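PDB 3CR3: PTS-dependent dihydroxyacetone kinase, ADP-binding subunit dhaL from Lactococcus lactis subsp. lactis, which binds ADP with magnesium, takes a phosphoryl group from DhaM to form ATP, and passes it to dihydroxyacetone bound to DhaK. Local coordinates for residues Lys50-Ser55 / Lys65-Thr70; Asp99-Ile104 / Asp134-Ser139; Gly80-Ser85 / Glu109-Arg114; Gly12-Lys17 / Phe184-Glu189. One frame throughout, in Å; residues are numbered along the deposited sequence.

Contact 1 of 4, residues Lys50-Ser55 / Lys65-Thr70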
loop_
_atom_site.group_PDB
_atom_site.type_symbol
_atom_site.label_atom_id
_atom_site.label_comp_id
_atom_site.label_asym_id
_atom_site.label_seq_id
_atom_site.Cartn_x
_atom_site.Cartn_y
_atom_site.Cartn_z
ATOM N N LYS A 50 -3.782 22.328 -29.754
ATOM C CA LYS A 50 -3.574 23.708 -29.285
ATOM C C LYS A 50 -2.097 24.087 -29.390
ATOM O O LYS A 50 -1.751 25.124 -29.959
ATOM C CB LYS A 50 -4.006 23.877 -27.828
ATOM C CG LYS A 50 -5.494 23.862 -27.555
ATOM C CD LYS A 50 -5.763 24.530 -26.203
ATOM C CE LYS A 50 -6.998 23.970 -25.525
ATOM N NZ LYS A 50 -7.276 24.688 -24.241
ATOM N N ALA A 51 -1.233 23.236 -28.837
ATOM C CA ALA A 51 0.211 23.479 -28.825
ATOM C C ALA A 51 0.823 23.539 -30.228
ATOM O O ALA A 51 1.755 24.310 -30.460
ATOM C CB ALA A 51 0.921 22.437 -27.972
ATOM N N LEU A 52 0.300 22.739 -31.154
ATOM C CA LEU A 52 0.771 22.760 -32.540
ATOM C C LEU A 52 0.389 24.043 -33.293
ATOM O O LEU A 52 1.106 24.461 -34.212
ATOM C CB LEU A 52 0.280 21.533 -33.322
ATOM C CG LEU A 52 0.628 20.100 -32.896
ATOM C CD1 LEU A 52 0.408 19.145 -34.062
ATOM C CD2 LEU A 52 2.035 19.952 -32.372
ATOM N N GLU A 53 -0.737 24.654 -32.909
ATOM C CA GLU A 53 -1.214 25.895 -33.536
ATOM C C GLU A 53 -0.286 27.086 -33.258
ATOM O O GLU A 53 0.041 27.845 -34.176
ATOM C CB GLU A 53 -2.655 26.230 -33.105
ATOM C CG GLU A 53 -3.772 25.711 -34.036
ATOM C CD GLU A 53 -5.198 26.027 -33.518
ATOM O OE1 GLU A 53 -5.546 25.610 -32.382
ATOM O OE2 GLU A 53 -5.981 26.685 -34.257
ATOM N N VAL A 54 0.139 27.242 -32.003
ATOM C CA VAL A 54 0.965 28.393 -31.605
ATOM C C VAL A 54 2.429 28.274 -32.036
ATOM O O VAL A 54 3.130 29.286 -32.165
ATOM C CB VAL A 54 0.905 28.680 -30.082
ATOM C CG1 VAL A 54 -0.511 29.084 -29.661
ATOM C CG2 VAL A 54 1.415 27.480 -29.273
ATOM N N SER A 55 2.890 27.043 -32.245
ATOM C CA SER A 55 4.269 26.825 -32.659
ATOM C C SER A 55 4.431 26.904 -34.178
ATOM O O SER A 55 3.464 26.758 -34.934
ATOM C CB SER A 55 4.821 25.508 -32.083
ATOM O OG SER A 55 3.947 24.419 -32.314
ATOM N N LYS A 65 8.229 15.785 -31.405
ATOM C CA LYS A 65 8.744 16.165 -30.088
ATOM C C LYS A 65 7.699 16.934 -29.279
ATOM O O LYS A 65 7.556 16.707 -28.077
ATOM C CB LYS A 65 10.046 16.977 -30.206
ATOM C CG LYS A 65 10.664 17.332 -28.843
ATOM C CD LYS A 65 12.178 17.628 -28.917
ATOM C CE LYS A 65 12.731 18.015 -27.521
ATOM N NZ LYS A 65 12.349 17.029 -26.452
ATOM N N LYS A 66 6.975 17.829 -29.951
ATOM C CA LYS A 66 5.916 18.632 -29.335
ATOM C C LYS A 66 4.732 17.757 -28.914
ATOM O O LYS A 66 4.115 17.977 -27.857
ATOM C CB LYS A 66 5.458 19.738 -30.297
ATOM C CG LYS A 66 4.376 20.689 -29.749
ATOM C CD LYS A 66 4.795 21.366 -28.442
ATOM C CE LYS A 66 5.659 22.612 -28.675
ATOM N NZ LYS A 66 6.260 23.059 -27.371
ATOM N N VAL A 67 4.425 16.764 -29.745
ATOM C CA VAL A 67 3.373 15.793 -29.438
ATOM C C VAL A 67 3.781 15.001 -28.195
ATOM O O VAL A 67 3.018 14.902 -27.237
ATOM C CB VAL A 67 3.084 14.851 -30.638
ATOM C CG1 VAL A 67 2.092 13.727 -30.245
ATOM C CG2 VAL A 67 2.549 15.644 -31.809
ATOM N N ALA A 68 4.996 14.472 -28.205
ATOM C CA ALA A 68 5.500 13.683 -27.086
ATOM C C ALA A 68 5.396 14.423 -25.734
ATOM O O ALA A 68 4.867 13.878 -24.769
ATOM C CB ALA A 68 6.919 13.243 -27.362
HETATM N N MSE A 69 5.872 15.669 -25.680
HETATM C CA MSE A 69 5.871 16.442 -24.433
HETATM C C MSE A 69 4.473 16.835 -23.962
HETATM O O MSE A 69 4.203 16.818 -22.764
HETATM C CB MSE A 69 6.762 17.692 -24.542
HETATM C CG MSE A 69 8.206 17.402 -24.950
HETATM SE SE MSE A 69 9.120 16.085 -23.808
HETATM C CE MSE A 69 8.805 14.404 -24.737
ATOM N N THR A 70 3.595 17.177 -24.902
ATOM C CA THR A 70 2.209 17.517 -24.576
ATOM C C THR A 70 1.455 16.314 -23.977
ATOM O O THR A 70 0.814 16.434 -22.936
ATOM C CB THR A 70 1.443 18.073 -25.803
ATOM O OG1 THR A 70 2.243 19.056 -26.472
ATOM C CG2 THR A 70 0.139 18.702 -25.379
#

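Contact 2 of 4, residues Asp99-Ile104 / Asp134-Ser139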
loop_
_atom_site.group_PDB
_atom_site.type_symbol
_atom_site.label_atom_id
_atom_site.label_comp_id
_atom_site.label_asym_id
_atom_site.label_seq_id
_atom_site.Cartn_x
_atom_site.Cartn_y
_atom_site.Cartn_z
ATOM N N ASP A 99 10.535 7.804 -43.638
ATOM C CA ASP A 99 9.954 6.516 -44.037
ATOM C C ASP A 99 8.933 6.051 -42.998
ATOM O O ASP A 99 9.236 5.978 -41.804
ATOM C CB ASP A 99 11.037 5.448 -44.210
ATOM C CG ASP A 99 10.461 4.100 -44.619
ATOM O OD1 ASP A 99 10.538 3.744 -45.814
ATOM O OD2 ASP A 99 9.902 3.406 -43.761
ATOM N N THR A 100 7.734 5.725 -43.467
ATOM C CA THR A 100 6.611 5.421 -42.586
ATOM C C THR A 100 6.857 4.200 -41.700
ATOM O O THR A 100 6.643 4.276 -40.487
ATOM C CB THR A 100 5.288 5.328 -43.390
ATOM O OG1 THR A 100 5.128 6.531 -44.158
ATOM C CG2 THR A 100 4.078 5.152 -42.476
ATOM N N SER A 101 7.342 3.095 -42.274
ATOM C CA SER A 101 7.598 1.908 -41.458
ATOM C C SER A 101 8.753 2.124 -40.460
ATOM O O SER A 101 8.676 1.670 -39.328
ATOM C CB SER A 101 7.720 0.612 -42.296
ATOM O OG SER A 101 9.034 0.401 -42.804
ATOM N N GLU A 102 9.787 2.865 -40.855
ATOM C CA GLU A 102 10.867 3.245 -39.919
ATOM C C GLU A 102 10.383 4.035 -38.695
ATOM O O GLU A 102 10.880 3.819 -37.582
ATOM C CB GLU A 102 11.952 4.040 -40.645
ATOM C CG GLU A 102 12.908 3.180 -41.463
ATOM C CD GLU A 102 14.304 3.145 -40.885
ATOM O OE1 GLU A 102 14.493 2.666 -39.738
ATOM O OE2 GLU A 102 15.224 3.613 -41.587
ATOM N N LEU A 103 9.426 4.944 -38.907
ATOM C CA LEU A 103 8.815 5.716 -37.823
ATOM C C LEU A 103 8.029 4.807 -36.874
ATOM O O LEU A 103 8.245 4.809 -35.655
ATOM C CB LEU A 103 7.904 6.832 -38.374
ATOM C CG LEU A 103 8.608 7.920 -39.213
ATOM C CD1 LEU A 103 7.609 8.930 -39.808
ATOM C CD2 LEU A 103 9.675 8.645 -38.397
ATOM N N ILE A 104 7.146 4.007 -37.454
ATOM C CA ILE A 104 6.306 3.104 -36.689
ATOM C C ILE A 104 7.200 2.145 -35.902
ATOM O O ILE A 104 6.918 1.844 -34.746
ATOM C CB ILE A 104 5.294 2.346 -37.608
ATOM C CG1 ILE A 104 4.410 3.333 -38.392
ATOM C CG2 ILE A 104 4.454 1.343 -36.818
ATOM C CD1 ILE A 104 3.767 4.461 -37.541
ATOM N N ASP A 134 2.271 -5.252 -41.557
ATOM C CA ASP A 134 1.474 -4.971 -42.762
ATOM C C ASP A 134 2.175 -3.997 -43.716
ATOM O O ASP A 134 2.222 -4.230 -44.926
ATOM C CB ASP A 134 0.078 -4.446 -42.383
ATOM C CG ASP A 134 -0.885 -5.564 -41.982
ATOM O OD1 ASP A 134 -0.549 -6.752 -42.198
ATOM O OD2 ASP A 134 -1.979 -5.250 -41.459
ATOM N N LEU A 135 2.723 -2.912 -43.169
ATOM C CA LEU A 135 3.484 -1.943 -43.969
ATOM C C LEU A 135 4.683 -2.604 -44.658
ATOM O O LEU A 135 4.974 -2.316 -45.810
ATOM C CB LEU A 135 3.944 -0.755 -43.111
ATOM C CG LEU A 135 2.910 0.211 -42.509
ATOM C CD1 LEU A 135 3.582 1.110 -41.469
ATOM C CD2 LEU A 135 2.198 1.043 -43.568
ATOM N N GLN A 136 5.358 -3.498 -43.945
ATOM C CA GLN A 136 6.533 -4.215 -44.455
ATOM C C GLN A 136 6.172 -5.267 -45.510
ATOM O O GLN A 136 7.039 -5.761 -46.243
ATOM C CB GLN A 136 7.320 -4.842 -43.290
ATOM C CG GLN A 136 8.295 -3.872 -42.613
ATOM C CD GLN A 136 8.774 -4.323 -41.222
ATOM O OE1 GLN A 136 8.542 -5.462 -40.794
ATOM N NE2 GLN A 136 9.462 -3.420 -40.520
ATOM N N THR A 137 4.889 -5.598 -45.586
ATOM C CA THR A 137 4.390 -6.551 -46.576
ATOM C C THR A 137 3.420 -5.857 -47.531
ATOM O O THR A 137 2.671 -6.514 -48.261
ATOM C CB THR A 137 3.715 -7.771 -45.905
ATOM O OG1 THR A 137 2.724 -7.321 -44.977
ATOM C CG2 THR A 137 4.745 -8.620 -45.163
ATOM N N ASP A 138 3.463 -4.522 -47.518
ATOM C CA ASP A 138 2.582 -3.660 -48.313
ATOM C C ASP A 138 1.134 -4.141 -48.311
ATOM O O ASP A 138 0.554 -4.393 -49.363
ATOM C CB ASP A 138 3.099 -3.526 -49.747
ATOM C CG ASP A 138 2.353 -2.468 -50.536
ATOM O OD1 ASP A 138 1.972 -1.418 -49.948
ATOM O OD2 ASP A 138 2.140 -2.696 -51.740
ATOM N N SER A 139 0.567 -4.280 -47.119
ATOM C CA SER A 139 -0.772 -4.825 -46.951
ATOM C C SER A 139 -1.532 -4.117 -45.834
ATOM O O SER A 139 -2.514 -4.634 -45.328
ATOM C CB SER A 139 -0.698 -6.337 -46.694
ATOM O OG SER A 139 0.039 -6.625 -45.512
#

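Contact 3 of 4, residues Gly80-Ser85 / Glu109-Arg114. With ADP (adenosine-5'-diphosphate), chain G.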
loop_
_atom_site.group_PDB
_atom_site.type_symbol
_atom_site.label_atom_id
_atom_site.label_comp_id
_atom_site.label_asym_id
_atom_site.label_seq_id
_atom_site.Cartn_x
_atom_site.Cartn_y
_atom_site.Cartn_z
ATOM N N GLY A 80 -0.094 8.063 -21.488
ATOM C CA GLY A 80 0.817 9.221 -21.552
ATOM C C GLY A 80 2.283 8.847 -21.777
ATOM O O GLY A 80 2.857 9.178 -22.832
ATOM N N PRO A 81 2.913 8.179 -20.790
ATOM C CA PRO A 81 4.259 7.649 -21.012
ATOM C C PRO A 81 4.384 6.798 -22.283
ATOM O O PRO A 81 5.442 6.806 -22.919
ATOM C CB PRO A 81 4.528 6.778 -19.780
ATOM C CG PRO A 81 3.507 7.122 -18.786
ATOM C CD PRO A 81 2.422 7.919 -19.420
ATOM N N LEU A 82 3.326 6.087 -22.657
ATOM C CA LEU A 82 3.401 5.185 -23.820
ATOM C C LEU A 82 3.394 5.897 -25.176
ATOM O O LEU A 82 4.320 5.739 -25.975
ATOM C CB LEU A 82 2.292 4.118 -23.767
ATOM C CG LEU A 82 2.386 3.132 -22.598
ATOM C CD1 LEU A 82 1.039 2.431 -22.443
ATOM C CD2 LEU A 82 3.499 2.139 -22.786
ATOM N N TYR A 83 2.336 6.654 -25.448
ATOM C CA TYR A 83 2.281 7.471 -26.664
ATOM C C TYR A 83 3.396 8.517 -26.693
ATOM O O TYR A 83 3.973 8.782 -27.757
ATOM C CB TYR A 83 0.922 8.166 -26.812
ATOM C CG TYR A 83 -0.180 7.279 -27.352
ATOM C CD1 TYR A 83 -0.143 6.825 -28.668
ATOM C CD2 TYR A 83 -1.264 6.905 -26.552
ATOM C CE1 TYR A 83 -1.149 6.023 -29.182
ATOM C CE2 TYR A 83 -2.277 6.082 -27.046
ATOM C CZ TYR A 83 -2.210 5.646 -28.365
ATOM O OH TYR A 83 -3.179 4.834 -28.884
ATOM N N GLY A 84 3.674 9.110 -25.530
ATOM C CA GLY A 84 4.738 10.118 -25.366
ATOM C C GLY A 84 6.101 9.574 -25.767
ATOM O O GLY A 84 6.847 10.230 -26.500
ATOM N N SER A 85 6.424 8.371 -25.296
ATOM C CA SER A 85 7.685 7.735 -25.660
ATOM C C SER A 85 7.671 7.270 -27.126
ATOM O O SER A 85 8.696 7.329 -27.802
ATOM C CB SER A 85 8.013 6.576 -24.722
ATOM O OG SER A 85 8.151 7.044 -23.384
ATOM N N GLU A 109 9.136 0.090 -30.784
ATOM C CA GLU A 109 10.311 -0.230 -29.983
ATOM C C GLU A 109 10.265 0.549 -28.665
ATOM O O GLU A 109 10.529 -0.001 -27.593
ATOM C CB GLU A 109 11.578 0.107 -30.787
ATOM C CG GLU A 109 12.885 -0.249 -30.104
ATOM C CD GLU A 109 14.106 0.308 -30.829
ATOM O OE1 GLU A 109 14.056 1.470 -31.309
ATOM O OE2 GLU A 109 15.121 -0.416 -30.915
ATOM N N ALA A 110 9.916 1.832 -28.757
ATOM C CA ALA A 110 9.804 2.693 -27.584
ATOM C C ALA A 110 8.650 2.311 -26.644
ATOM O O ALA A 110 8.808 2.380 -25.424
ATOM C CB ALA A 110 9.683 4.155 -28.012
ATOM N N ILE A 111 7.496 1.924 -27.193
ATOM C CA ILE A 111 6.362 1.492 -26.350
ATOM C C ILE A 111 6.725 0.204 -25.627
ATOM O O ILE A 111 6.418 0.030 -24.441
ATOM C CB ILE A 111 5.037 1.292 -27.164
ATOM C CG1 ILE A 111 4.579 2.593 -27.815
ATOM C CG2 ILE A 111 3.879 0.767 -26.269
ATOM C CD1 ILE A 111 3.524 2.368 -28.893
ATOM N N GLN A 112 7.380 -0.699 -26.348
ATOM C CA GLN A 112 7.800 -1.960 -25.763
ATOM C C GLN A 112 8.857 -1.744 -24.678
ATOM O O GLN A 112 8.782 -2.354 -23.616
ATOM C CB GLN A 112 8.251 -2.934 -26.843
ATOM C CG GLN A 112 7.076 -3.552 -27.564
ATOM C CD GLN A 112 7.474 -4.739 -28.414
ATOM O OE1 GLN A 112 8.014 -4.577 -29.505
ATOM N NE2 GLN A 112 7.215 -5.943 -27.913
ATOM N N LYS A 113 9.795 -0.828 -24.922
ATOM C CA LYS A 113 10.787 -0.461 -23.907
ATOM C C LYS A 113 10.120 0.148 -22.663
ATOM O O LYS A 113 10.516 -0.148 -21.541
ATOM C CB LYS A 113 11.838 0.494 -24.484
ATOM C CG LYS A 113 13.016 0.776 -23.553
ATOM C CD LYS A 113 14.067 1.655 -24.222
ATOM C CE LYS A 113 14.971 2.361 -23.189
ATOM N NZ LYS A 113 14.280 3.488 -22.454
ATOM N N ARG A 114 9.089 0.965 -22.865
ATOM C CA ARG A 114 8.510 1.736 -21.769
ATOM C C ARG A 114 7.575 0.911 -20.875
ATOM O O ARG A 114 7.640 1.004 -19.656
ATOM C CB ARG A 114 7.793 2.980 -22.305
ATOM C CG ARG A 114 7.260 3.940 -21.227
ATOM C CD ARG A 114 8.393 4.481 -20.355
ATOM N NE ARG A 114 9.390 5.188 -21.154
ATOM C CZ ARG A 114 10.692 5.220 -20.885
ATOM N NH1 ARG A 114 11.171 4.574 -19.837
ATOM N NH2 ARG A 114 11.518 5.893 -21.685
HETATM P PB ADP G . -4.548 3.777 -17.374
HETATM O O1B ADP G . -5.839 4.373 -16.912
HETATM O O2B ADP G . -3.376 4.222 -16.568
HETATM O O3B ADP G . -4.609 2.261 -17.570
HETATM P PA ADP G . -5.364 4.567 -20.047
HETATM O O1A ADP G . -6.714 4.080 -19.645
HETATM O O2A ADP G . -5.291 5.977 -20.585
HETATM O O3A ADP G . -4.284 4.401 -18.847
HETATM O "O5'" ADP G . -4.735 3.570 -21.151
HETATM C "C5'" ADP G . -4.958 2.159 -21.069
HETATM C "C4'" ADP G . -4.225 1.518 -22.229
HETATM O "O4'" ADP G . -2.804 1.635 -22.088
HETATM C "C3'" ADP G . -4.492 0.028 -22.347
HETATM O "O3'" ADP G . -5.684 -0.173 -23.107
HETATM C "C2'" ADP G . -3.243 -0.507 -23.045
HETATM O "O2'" ADP G . -3.374 -0.551 -24.467
HETATM C "C1'" ADP G . -2.177 0.537 -22.742
HETATM N N9 ADP G . -1.180 -0.025 -21.813
HETATM C C8 ADP G . -1.335 -0.089 -20.472
HETATM N N7 ADP G . -0.257 -0.650 -19.905
HETATM C C5 ADP G . 0.599 -0.960 -20.898
HETATM C C6 ADP G . 1.929 -1.587 -20.983
HETATM N N6 ADP G . 2.547 -1.971 -19.849
HETATM N N1 ADP G . 2.489 -1.730 -22.205
HETATM C C2 ADP G . 1.877 -1.322 -23.334
HETATM N N3 ADP G . 0.670 -0.755 -23.327
HETATM C C4 ADP G . -0.008 -0.556 -22.161
HETATM O O HOH W 1 11.002 7.853 -23.795
#

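Contact 4 of 4, residues Gly12-Lys17 / Phe184-Glu189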
loop_
_atom_site.group_PDB
_atom_site.type_symbol
_atom_site.label_atom_id
_atom_site.label_comp_id
_atom_site.label_asym_id
_atom_site.label_seq_id
_atom_site.Cartn_x
_atom_site.Cartn_y
_atom_site.Cartn_z
ATOM N N GLY A 12 -4.460 16.160 -36.763
ATOM C CA GLY A 12 -5.760 16.823 -36.674
ATOM C C GLY A 12 -6.893 15.830 -36.860
ATOM O O GLY A 12 -7.847 15.832 -36.087
ATOM N N LYS A 13 -6.777 14.984 -37.889
ATOM C CA LYS A 13 -7.747 13.914 -38.137
ATOM C C LYS A 13 -7.794 12.904 -37.004
ATOM O O LYS A 13 -8.863 12.421 -36.664
ATOM C CB LYS A 13 -7.458 13.194 -39.453
ATOM C CG LYS A 13 -7.826 14.000 -40.694
ATOM C CD LYS A 13 -7.590 13.171 -41.946
ATOM C CE LYS A 13 -8.055 13.924 -43.185
ATOM N NZ LYS A 13 -9.524 14.184 -43.153
ATOM N N PHE A 14 -6.627 12.573 -36.441
ATOM C CA PHE A 14 -6.529 11.717 -35.256
ATOM C C PHE A 14 -7.240 12.351 -34.048
ATOM O O PHE A 14 -8.078 11.711 -33.417
ATOM C CB PHE A 14 -5.064 11.383 -34.934
ATOM C CG PHE A 14 -4.884 10.596 -33.660
ATOM C CD1 PHE A 14 -5.495 9.344 -33.494
ATOM C CD2 PHE A 14 -4.104 11.093 -32.632
ATOM C CE1 PHE A 14 -5.330 8.620 -32.317
ATOM C CE2 PHE A 14 -3.916 10.367 -31.449
ATOM C CZ PHE A 14 -4.530 9.144 -31.285
ATOM N N ASN A 15 -6.920 13.608 -33.740
ATOM C CA ASN A 15 -7.653 14.343 -32.702
ATOM C C ASN A 15 -9.170 14.283 -32.910
ATOM O O ASN A 15 -9.910 14.111 -31.946
ATOM C CB ASN A 15 -7.190 15.798 -32.629
ATOM C CG ASN A 15 -7.906 16.595 -31.543
ATOM O OD1 ASN A 15 -7.995 16.172 -30.394
ATOM N ND2 ASN A 15 -8.411 17.767 -31.914
ATOM N N GLU A 16 -9.615 14.413 -34.163
ATOM C CA GLU A 16 -11.041 14.339 -34.507
ATOM C C GLU A 16 -11.655 12.972 -34.193
ATOM O O GLU A 16 -12.727 12.898 -33.619
ATOM C CB GLU A 16 -11.278 14.693 -35.984
ATOM C CG GLU A 16 -11.220 16.177 -36.309
ATOM C CD GLU A 16 -11.128 16.453 -37.806
ATOM O OE1 GLU A 16 -11.631 15.628 -38.617
ATOM O OE2 GLU A 16 -10.551 17.505 -38.181
ATOM N N LYS A 17 -10.977 11.894 -34.585
ATOM C CA LYS A 17 -11.420 10.537 -34.241
ATOM C C LYS A 17 -11.473 10.333 -32.733
ATOM O O LYS A 17 -12.364 9.651 -32.225
ATOM C CB LYS A 17 -10.474 9.507 -34.845
ATOM C CG LYS A 17 -10.585 9.349 -36.344
ATOM C CD LYS A 17 -11.810 8.538 -36.718
ATOM C CE LYS A 17 -11.807 8.173 -38.179
ATOM N NZ LYS A 17 -12.875 7.160 -38.474
ATOM N N PHE A 184 -3.611 5.004 -36.750
ATOM C CA PHE A 184 -3.090 4.429 -37.987
ATOM C C PHE A 184 -4.041 4.558 -39.158
ATOM O O PHE A 184 -3.601 4.695 -40.301
ATOM C CB PHE A 184 -2.728 2.955 -37.786
ATOM C CG PHE A 184 -1.699 2.721 -36.715
ATOM C CD1 PHE A 184 -0.704 3.671 -36.459
ATOM C CD2 PHE A 184 -1.710 1.536 -35.972
ATOM C CE1 PHE A 184 0.255 3.458 -35.474
ATOM C CE2 PHE A 184 -0.754 1.315 -34.976
ATOM C CZ PHE A 184 0.241 2.286 -34.742
ATOM N N GLU A 185 -5.334 4.454 -38.867
ATOM C CA GLU A 185 -6.377 4.665 -39.854
ATOM C C GLU A 185 -6.311 6.082 -40.456
ATOM O O GLU A 185 -6.383 6.244 -41.666
ATOM C CB GLU A 185 -7.742 4.335 -39.226
ATOM C CG GLU A 185 -8.882 5.233 -39.584
ATOM C CD GLU A 185 -10.195 4.775 -38.950
ATOM O OE1 GLU A 185 -10.164 4.069 -37.895
ATOM O OE2 GLU A 185 -11.251 5.131 -39.520
ATOM N N THR A 186 -6.155 7.094 -39.609
ATOM C CA THR A 186 -5.964 8.476 -40.080
ATOM C C THR A 186 -4.609 8.674 -40.786
ATOM O O THR A 186 -4.499 9.430 -41.737
ATOM C CB THR A 186 -6.099 9.473 -38.929
ATOM O OG1 THR A 186 -5.281 9.047 -37.825
ATOM C CG2 THR A 186 -7.558 9.545 -38.477
ATOM N N LEU A 187 -3.580 7.985 -40.311
ATOM C CA LEU A 187 -2.295 7.967 -40.993
ATOM C C LEU A 187 -2.425 7.462 -42.443
ATOM O O LEU A 187 -1.939 8.102 -43.385
ATOM C CB LEU A 187 -1.279 7.122 -40.212
ATOM C CG LEU A 187 0.140 7.099 -40.812
ATOM C CD1 LEU A 187 0.684 8.522 -41.067
ATOM C CD2 LEU A 187 1.062 6.340 -39.913
ATOM N N LEU A 188 -3.082 6.315 -42.602
ATOM C CA LEU A 188 -3.287 5.705 -43.917
ATOM C C LEU A 188 -4.029 6.637 -44.883
ATOM O O LEU A 188 -3.687 6.721 -46.067
ATOM C CB LEU A 188 -4.035 4.371 -43.769
ATOM C CG LEU A 188 -3.250 3.194 -43.186
ATOM C CD1 LEU A 188 -4.085 1.931 -43.262
ATOM C CD2 LEU A 188 -1.915 2.988 -43.903
ATOM N N GLU A 189 -5.030 7.343 -44.361
ATOM C CA GLU A 189 -5.782 8.345 -45.133
ATOM C C GLU A 189 -4.911 9.441 -45.761
ATOM O O GLU A 189 -5.182 9.889 -46.877
ATOM C CB GLU A 189 -6.845 9.016 -44.260
ATOM C CG GLU A 189 -7.985 8.107 -43.805
ATOM C CD GLU A 189 -8.950 8.788 -42.834
ATOM O OE1 GLU A 189 -8.730 9.968 -42.475
ATOM O OE2 GLU A 189 -9.942 8.134 -42.433
HETATM O O HOH W 2 -10.234 11.928 -44.399
#

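Contact 1 of 4, residues Lys50-Ser55 / Lys65-Thr70
Two neighbouring helices of the all-helical DhaL fold, 37-54 and 60-74, meet here as the arms of a helical hairpin, next to the turn that joins them. The closest approach is between Leu52 and Lys66: methyl CD2 of Leu52 lies 3.6 Å from CG of Lys66, and the two side chains lie alongside, pointing opposite ways. Lys66 sets out with CG anti to its backbone N (chi1 -178°), and a bend at chi2 (56°) carries CD to 4.0 Å from CB of Ala51. The short segments run roughly antiparallel at 141°, with axes 10.1 Å apart at closest approach. One turn further along, OG1 of Thr70 sits 3.9 Å from CB of Ala51, while its hydroxyl donates to Lys66 O at 2.6 Å. That carbonyl also accepts from Thr70 N, one donor on each side of the carbonyl plane. Ser55, the first residue beyond the helix, turns its OG back to Ala51 O at 2.9 Å. Leu11 of helix 4-20 packs on both Leu52 and Val67, and Phe57 of the connecting loop packs on Leu52 and Lys66. No hydrogen bond passes between the segments: both hydroxyls are spent on carbonyls of their own segment, so cohesion across the hairpin rests on methyl and methylene contacts, with lysine serving by its aliphatic part.

Contact 2 of 4, residues Asp99-Ile104 / Asp134-Ser139
Leu135 directs CG away from its carbonyl carbon and beside the backbone N (chi1 -66°), and from there methyl CD1 reaches helix 100-115. Ile104 has its CG1 in the corresponding position (chi1 -57°), and this CG1 meets Leu135 CD1 at 3.9 Å, the side chains crossing at about a right angle. The same methyl lies 4.1 Å from Ser101 CA and 4.2 Å from Thr100 CG2, while CB of Ser101 faces CB of Leu135. One leucine lies across the first turn of the other helix. Asp99 caps that turn: its OD2 accepts from Glu102 N at 3.0 Å with its anti lone pair, and from Ser101 OG, at 3.3 Å, with the syn one. The partner helix ends in a Schellman motif: Ser139 N bonds to Asp134 O at 2.7 Å and Asp138 N to Leu135 O, Asp138 (positive phi) being its C-prime residue. The contact joins the start of helix 100-115 to the end of helix 125-136, with Leu187 of helix 175-191 packing on Thr100 and Ile104.

Contact 3 of 4, residues Gly80-Ser85 / Glu109-Arg114
Polar contacts join Ser85 to Arg114: NE of Arg114 donates to Ser85 OG at 3.2 Å, nearly straight (167°) and close to the guanidinium plane. Bends at chi2 and chi3 fold the arginine chain on its way there. Ser85 OG in turn donates to Pro81 O at 2.8 Å, and a water links it to Arg114 NH2. The stronger partner of this guanidinium is an acidic side chain on the chain of another protein, salt-bridged to NH1. Apolar contacts lie further toward the nucleotide. CD2 of Leu82 meets CG2 of Ile111 at 3.8 Å, the side chains lying across one another, and CD1 of Leu82 comes within 3.2 Å of C4 of ADP. The Ala110 methyl CB packs against the Ser85 carbonyl, 3.3 Å from its O, and the short axes approach to 8.4 Å. These antiparallel helices, 79-94 and 100-115, form part of the ADP pocket of DhaL, in which Leu82 lies against the adenine and Met124 packs on both Leu82 and Ile111.

Contact 4 of 4, residues Gly12-Lys17 / Phe184-Glu189
Lys17 and Glu185 form the salt bridge of this contact, NZ donating to OE2 at 2.8 Å. The ammonium meets that oxygen from above the carboxylate plane, 55° out of it, with the two side chains set crosswise. A second pair of opposite charges, Lys13 and Glu189, is joined through water: NZ of Lys13 donates to a water at 2.7 Å, which in turn donates to Glu189 OE1 at 3.1 Å. The charged atoms themselves stay 4.3 Å apart, NZ to OE1, although CD of Lys13 approaches that same OE1 to 3.4 Å. Inward of the two charged pairs lies Thr186. Its CG2 points anti to the carbonyl carbon, resting 3.6 Å from Lys13 O and 3.7 Å from Lys17 CG. The OG1 branch, placed between backbone N and carbonyl carbon (chi1 50°), passes 3.7 Å from CB of Phe14 and is bonded back to Tyr182 O and Leu183 O of its own helix. The Phe14 side chain packs on Tyr182 and Leu183, and also on Met41 and Met45 of helix 37-54. Helices 4-20 and 175-191, close to the two ends of the chain, run roughly antiparallel, with 143° between the short segments. Their interface grades from charged and hydrated at Lys13 and Glu189 to apolar around Phe14; two lysines facing two glutamates probably add electrostatic attraction.

Contact 4 brings together helices near the two ends of the chain, and the other three contacts lie between its segments in sequence. Contact 2 touches it directly: Ile104 CD1 comes within 4.1 Å of Leu187 CD2. Contacts 2 and 3 share helix 100-115, with centres 19 Å apart. Contacts 1 and 3 meet where Ala68 CB lies 3.1 Å from Gly84 O, on successive helices. Only contact 3 reaches the nucleotide, through Leu82; the side chain of Phe14 in contact 4 stays about 11 Å from ADP, and that of Ile104 in contact 2 about 14 Å. In contact 1 the side chain of Val67 is about 11 Å from those of the ADP-binding residues Ser79 and Met124.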